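Local coordinates for glutamate racemase (Bacillus anthracis, PDB 2DWU), which belongs to the Asp/Glu/hydantoin racemase family of two-domain alpha/beta enzymes and is modelled here with D-glutamic acid in its pocket, at residues 10-14 with 61-65; 72-78 with 94-100. One frame throughout, in Å; residues are numbered along the deposited sequence.

Interaction 1 (10-14 with 61-65)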
loop_
_atom_site.group_PDB
_atom_site.type_symbol
_atom_site.label_atom_id
_atom_site.label_comp_id
_atom_site.label_asym_id
_atom_site.label_seq_id
_atom_site.Cartn_x
_atom_site.Cartn_y
_atom_site.Cartn_z
ATOM N N ILE B 10 17.076 -9.598 0.176
ATOM C CA ILE B 10 16.699 -8.188 0.174
ATOM C C ILE B 10 17.805 -7.471 0.958
ATOM O O ILE B 10 17.992 -7.746 2.145
ATOM C CB ILE B 10 15.374 -7.948 0.946
ATOM C CG1 ILE B 10 14.235 -8.807 0.368
ATOM C CG2 ILE B 10 15.045 -6.476 0.934
ATOM C CD1 ILE B 10 13.924 -8.522 -1.053
ATOM N N GLY B 11 18.524 -6.557 0.309
ATOM C CA GLY B 11 19.545 -5.801 1.031
ATOM C C GLY B 11 18.838 -4.655 1.744
ATOM O O GLY B 11 17.933 -4.061 1.165
ATOM N N VAL B 12 19.203 -4.383 2.995
ATOM C CA VAL B 12 18.590 -3.268 3.750
ATOM C C VAL B 12 19.729 -2.449 4.348
ATOM O O VAL B 12 20.614 -3.010 5.010
ATOM C CB VAL B 12 17.674 -3.786 4.903
ATOM C CG1 VAL B 12 17.025 -2.594 5.634
ATOM C CG2 VAL B 12 16.580 -4.709 4.351
ATOM N N LEU B 13 19.745 -1.138 4.100
ATOM C CA LEU B 13 20.800 -0.318 4.691
ATOM C C LEU B 13 20.191 0.809 5.528
ATOM O O LEU B 13 19.081 1.298 5.259
ATOM C CB LEU B 13 21.768 0.218 3.616
ATOM C CG LEU B 13 21.260 1.153 2.517
ATOM C CD1 LEU B 13 21.077 2.604 3.066
ATOM C CD2 LEU B 13 22.301 1.180 1.375
ATOM N N ASP B 14 20.923 1.184 6.566
ATOM C CA ASP B 14 20.462 2.212 7.485
ATOM C C ASP B 14 21.678 2.833 8.138
ATOM O O ASP B 14 22.772 2.297 8.053
ATOM C CB ASP B 14 19.574 1.566 8.560
ATOM C CG ASP B 14 19.051 2.597 9.557
ATOM O OD1 ASP B 14 18.453 3.601 9.105
ATOM O OD2 ASP B 14 19.245 2.435 10.780
ATOM N N MET B 61 28.024 1.441 1.912
ATOM C CA MET B 61 27.204 0.327 2.385
ATOM C C MET B 61 26.700 -0.498 1.204
ATOM O O MET B 61 26.570 -1.715 1.310
ATOM C CB MET B 61 26.001 0.815 3.223
ATOM C CG MET B 61 26.390 1.258 4.621
ATOM S SD MET B 61 25.002 1.591 5.696
ATOM C CE MET B 61 24.510 3.264 5.164
ATOM N N VAL B 62 26.398 0.158 0.088
ATOM C CA VAL B 62 25.923 -0.581 -1.087
ATOM C C VAL B 62 27.037 -1.509 -1.589
ATOM O O VAL B 62 26.765 -2.636 -2.001
ATOM C CB VAL B 62 25.481 0.369 -2.224
ATOM C CG1 VAL B 62 25.222 -0.424 -3.523
ATOM C CG2 VAL B 62 24.207 1.100 -1.807
ATOM N N GLU B 63 28.283 -1.043 -1.537
ATOM C CA GLU B 63 29.408 -1.866 -1.977
ATOM C C GLU B 63 29.503 -3.109 -1.117
ATOM O O GLU B 63 29.830 -4.191 -1.615
ATOM C CB GLU B 63 30.730 -1.085 -1.909
ATOM C CG GLU B 63 30.915 -0.140 -3.081
ATOM C CD GLU B 63 30.730 -0.840 -4.424
ATOM O OE1 GLU B 63 31.515 -1.770 -4.720
ATOM O OE2 GLU B 63 29.799 -0.469 -5.176
ATOM N N PHE B 64 29.220 -2.963 0.177
ATOM C CA PHE B 64 29.236 -4.096 1.075
ATOM C C PHE B 64 28.118 -5.069 0.708
ATOM O O PHE B 64 28.333 -6.286 0.626
ATOM C CB PHE B 64 29.037 -3.645 2.528
ATOM C CG PHE B 64 28.782 -4.786 3.477
ATOM C CD1 PHE B 64 29.811 -5.630 3.869
ATOM C CD2 PHE B 64 27.490 -5.053 3.928
ATOM C CE1 PHE B 64 29.561 -6.731 4.697
ATOM C CE2 PHE B 64 27.230 -6.145 4.753
ATOM C CZ PHE B 64 28.271 -6.989 5.139
ATOM N N LEU B 65 26.912 -4.546 0.501
ATOM C CA LEU B 65 25.773 -5.403 0.185
ATOM C C LEU B 65 25.898 -6.119 -1.156
ATOM O O LEU B 65 25.325 -7.195 -1.345
ATOM C CB LEU B 65 24.471 -4.580 0.229
ATOM C CG LEU B 65 24.073 -4.110 1.633
ATOM C CD1 LEU B 65 22.832 -3.186 1.541
ATOM C CD2 LEU B 65 23.772 -5.312 2.540
#

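Interaction 2 (72-78 with 94-100). With DGL (D-glutamic acid), chain H.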
loop_
_atom_site.group_PDB
_atom_site.type_symbol
_atom_site.label_atom_id
_atom_site.label_comp_id
_atom_site.label_asym_id
_atom_site.label_seq_id
_atom_site.Cartn_x
_atom_site.Cartn_y
_atom_site.Cartn_z
ATOM N N ALA B 72 16.859 -6.918 -4.495
ATOM C CA ALA B 72 16.337 -5.563 -4.308
ATOM C C ALA B 72 17.079 -4.910 -3.148
ATOM O O ALA B 72 17.659 -5.601 -2.320
ATOM C CB ALA B 72 14.825 -5.613 -3.996
ATOM N N LEU B 73 17.045 -3.576 -3.092
ATOM C CA LEU B 73 17.698 -2.817 -2.039
ATOM C C LEU B 73 16.664 -1.906 -1.378
ATOM O O LEU B 73 15.913 -1.213 -2.065
ATOM C CB LEU B 73 18.823 -1.941 -2.633
ATOM C CG LEU B 73 19.452 -0.961 -1.623
ATOM C CD1 LEU B 73 20.131 -1.734 -0.473
ATOM C CD2 LEU B 73 20.452 -0.088 -2.366
ATOM N N VAL B 74 16.628 -1.926 -0.048
ATOM C CA VAL B 74 15.734 -1.026 0.704
ATOM C C VAL B 74 16.621 -0.044 1.482
ATOM O O VAL B 74 17.529 -0.448 2.233
ATOM C CB VAL B 74 14.861 -1.793 1.711
ATOM C CG1 VAL B 74 14.055 -0.798 2.587
ATOM C CG2 VAL B 74 13.895 -2.715 0.952
ATOM N N VAL B 75 16.366 1.248 1.269
ATOM C CA VAL B 75 17.081 2.306 1.992
ATOM C C VAL B 75 16.116 2.567 3.136
ATOM O O VAL B 75 15.122 3.263 3.008
ATOM C CB VAL B 75 17.259 3.578 1.126
ATOM C CG1 VAL B 75 18.009 4.666 1.938
ATOM C CG2 VAL B 75 18.068 3.230 -0.085
ATOM N N ALA B 76 16.415 1.939 4.258
ATOM C CA ALA B 76 15.552 2.028 5.423
ATOM C C ALA B 76 15.618 3.361 6.166
ATOM O O ALA B 76 14.689 3.720 6.918
ATOM C CB ALA B 76 15.899 0.876 6.383
ATOM N N CYS B 77 16.720 4.069 5.977
ATOM C CA CYS B 77 16.966 5.351 6.643
ATOM C C CYS B 77 16.342 6.498 5.848
ATOM O O CYS B 77 16.661 6.662 4.680
ATOM C CB CYS B 77 18.482 5.547 6.737
ATOM S SG CYS B 77 19.005 7.089 7.487
ATOM N N ASN B 78 15.460 7.277 6.487
ATOM C CA ASN B 78 14.823 8.390 5.789
ATOM C C ASN B 78 15.851 9.447 5.393
ATOM O O ASN B 78 15.724 10.049 4.326
ATOM C CB ASN B 78 13.722 9.025 6.670
ATOM C CG ASN B 78 12.600 8.039 6.998
ATOM O OD1 ASN B 78 11.454 8.116 6.449
ATOM N ND2 ASN B 78 12.880 7.134 7.891
ATOM N N ILE B 94 18.892 -3.260 -10.012
ATOM C CA ILE B 94 17.868 -3.920 -9.208
ATOM C C ILE B 94 16.928 -2.846 -8.648
ATOM O O ILE B 94 17.274 -1.653 -8.644
ATOM C CB ILE B 94 18.490 -4.702 -8.015
ATOM C CG1 ILE B 94 19.331 -3.753 -7.160
ATOM C CG2 ILE B 94 19.311 -5.893 -8.538
ATOM C CD1 ILE B 94 19.796 -4.340 -5.835
ATOM N N PRO B 95 15.725 -3.247 -8.207
ATOM C CA PRO B 95 14.774 -2.278 -7.646
ATOM C C PRO B 95 15.345 -1.702 -6.347
ATOM O O PRO B 95 15.844 -2.449 -5.500
ATOM C CB PRO B 95 13.543 -3.118 -7.337
ATOM C CG PRO B 95 13.625 -4.248 -8.315
ATOM C CD PRO B 95 15.099 -4.569 -8.363
ATOM N N VAL B 96 15.244 -0.391 -6.185
ATOM C CA VAL B 96 15.707 0.272 -4.977
ATOM C C VAL B 96 14.468 0.950 -4.392
ATOM O O VAL B 96 13.842 1.801 -5.045
ATOM C CB VAL B 96 16.803 1.347 -5.247
ATOM C CG1 VAL B 96 17.224 1.962 -3.906
ATOM C CG2 VAL B 96 18.036 0.718 -5.912
ATOM N N ILE B 97 14.093 0.552 -3.185
ATOM C CA ILE B 97 12.898 1.089 -2.527
ATOM C C ILE B 97 13.336 1.923 -1.325
ATOM O O ILE B 97 14.031 1.418 -0.429
ATOM C CB ILE B 97 11.976 -0.061 -2.012
ATOM C CG1 ILE B 97 11.272 -0.791 -3.179
ATOM C CG2 ILE B 97 10.871 0.512 -1.142
ATOM C CD1 ILE B 97 12.169 -1.632 -4.072
ATOM N N GLY B 98 12.940 3.189 -1.307
ATOM C CA GLY B 98 13.268 4.083 -0.208
ATOM C C GLY B 98 12.068 4.149 0.723
ATOM O O GLY B 98 10.956 3.715 0.369
ATOM N N VAL B 99 12.272 4.734 1.891
ATOM C CA VAL B 99 11.197 4.804 2.886
ATOM C C VAL B 99 10.324 6.051 2.795
ATOM O O VAL B 99 9.282 6.122 3.456
ATOM C CB VAL B 99 11.748 4.706 4.340
ATOM C CG1 VAL B 99 12.135 3.267 4.643
ATOM C CG2 VAL B 99 12.977 5.601 4.545
ATOM N N ILE B 100 10.727 7.005 1.967
ATOM C CA ILE B 100 9.976 8.267 1.844
ATOM C C ILE B 100 8.724 8.171 0.966
ATOM O O ILE B 100 7.630 8.494 1.436
ATOM C CB ILE B 100 10.916 9.392 1.340
ATOM C CG1 ILE B 100 11.994 9.642 2.403
ATOM C CG2 ILE B 100 10.116 10.694 1.001
ATOM C CD1 ILE B 100 12.999 10.708 2.036
HETATM N N DGL H . 17.854 6.442 10.554
HETATM C CA DGL H . 17.748 7.935 10.589
HETATM C C DGL H . 16.550 8.381 9.826
HETATM O O DGL H . 16.410 9.538 9.450
HETATM C CB DGL H . 17.651 8.423 12.051
HETATM C CG DGL H . 19.076 8.378 12.654
HETATM C CD DGL H . 20.080 9.245 12.013
HETATM O OE1 DGL H . 20.085 10.473 12.105
HETATM O OE2 DGL H . 20.994 8.627 11.300
HETATM O OXT DGL H . 15.646 7.478 9.560
#

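Interaction 1 (10-14 with 61-65)
Leu13, Met61 and Leu65 carry most of this contact, in which the C-terminal turn of helix 51-65 lies against the face of strand 9-14 onto which Leu13 projects. Leu13 gives up the most surface. It points at the helix and reaches three of its residues: CD1 lies 4.1 Å from CE of Met61, CD2 is 3.7 Å from CG2 of Val62, and CB is 4.1 Å from CD1 of Leu65. Met61 and Leu65 are one helical turn apart, with Leu65 N hydrogen-bonded to Met61 O at 3.0 Å, so both face the strand, and together with Val62 they pack around Leu13.

This is the helix-on-sheet packing of an alpha/beta layered domain: strand 9-14 is an inner strand of a six-stranded parallel sheet, and the helix runs back across it, the short axes 9.3 Å apart at 155°. Next to Leu13, Leu65 comes down over Gly11, its CD1 4.2 Å from Gly11 CA. A CB at Gly11 would sit only 3.4 Å from that methyl, so the missing side chain lets the helix end settle close. Leu65 also reaches Ile38 and Leu73 on the two flanking strands. At the other end Met61 SD approaches the carbonyl oxygen of Asp14, a D-glutamic acid pocket residue, to 3.3 Å; the Asp14 CA-to-CB bond points away from the helix, and OD2 accepts hydrogen bonds from Gly16 N and Gly19 N.

Interaction 2 (72-78 with 94-100)
Two neighbouring parallel strands pair here at one side of the six-stranded sheet: 70-75, an inner strand, and 96-98, the outermost on this side within the chain. Their short axes run 4.7 Å apart at 18°. Three backbone hydrogen bonds join them in the staggered parallel pattern: Leu73 N to Pro95 O at 2.9 Å, Ile97 N to Leu73 O at 2.8 Å, and Val75 N to Ile97 O at 2.9 Å. Leu73 thus uses both its N and its O to straddle Val96, and Ile97 does the same around Val74. CA-H...O contacts fill in between, such as Val74 CA to Ile97 O at 3.2 Å.

The strands are the two arms of a beta-alpha-beta crossover, linked by helix 78-91. Leu73, Val75 and Val96 share one face; helix 78-91 packs on Val75 and Val96, while Leu65 of helix 51-65 reaches Leu73. Val96 CG1 lies 4.1 Å from both Leu73 CD2 and Val75 CG2. Val74 and Ile97 occupy the opposite face, under helices 20-29 and 211-226 respectively. Beyond the paired strands the two segments diverge, and Val99 fills the gap, its CG2 3.5 Å from Asn78 CG and its CG1 3.5 Å from Ala76 O. Past the strand end, Cys77 N-caps helix 78-91 and its SG sits 3.3 Å from N of D-glutamic acid. Asn78, in the first turn, hydrogen-bonds the ligand's OXT twice, from N at 3.1 Å and from ND2 at 3.2 Å, while its OD1 is hydrogen-bonded to Ser211 OG.

Interactions 1 and 2 follow one another along the chain and meet in one sheet, their centres about 10 Å apart. Strand 9-14 lies beside strand 70-75, with probable hydrogen bonds from Val74 N to Gly11 O (2.8 Å) and from Ala76 N to Leu13 O (2.9 Å). Leu13 of interaction 1 also touches Val75 of interaction 2, so one apolar layer continues from helix 51-65 to helix 78-91. Both strands lead to the same pocket at their C-terminal ends: Asp14 OD1 is 3.1 Å from Cys77 CB, and the Asp14 side chain comes within about 3 Å of D-glutamic acid, making a weak hydrogen bond to the amino nitrogen that Cys77 SG also approaches.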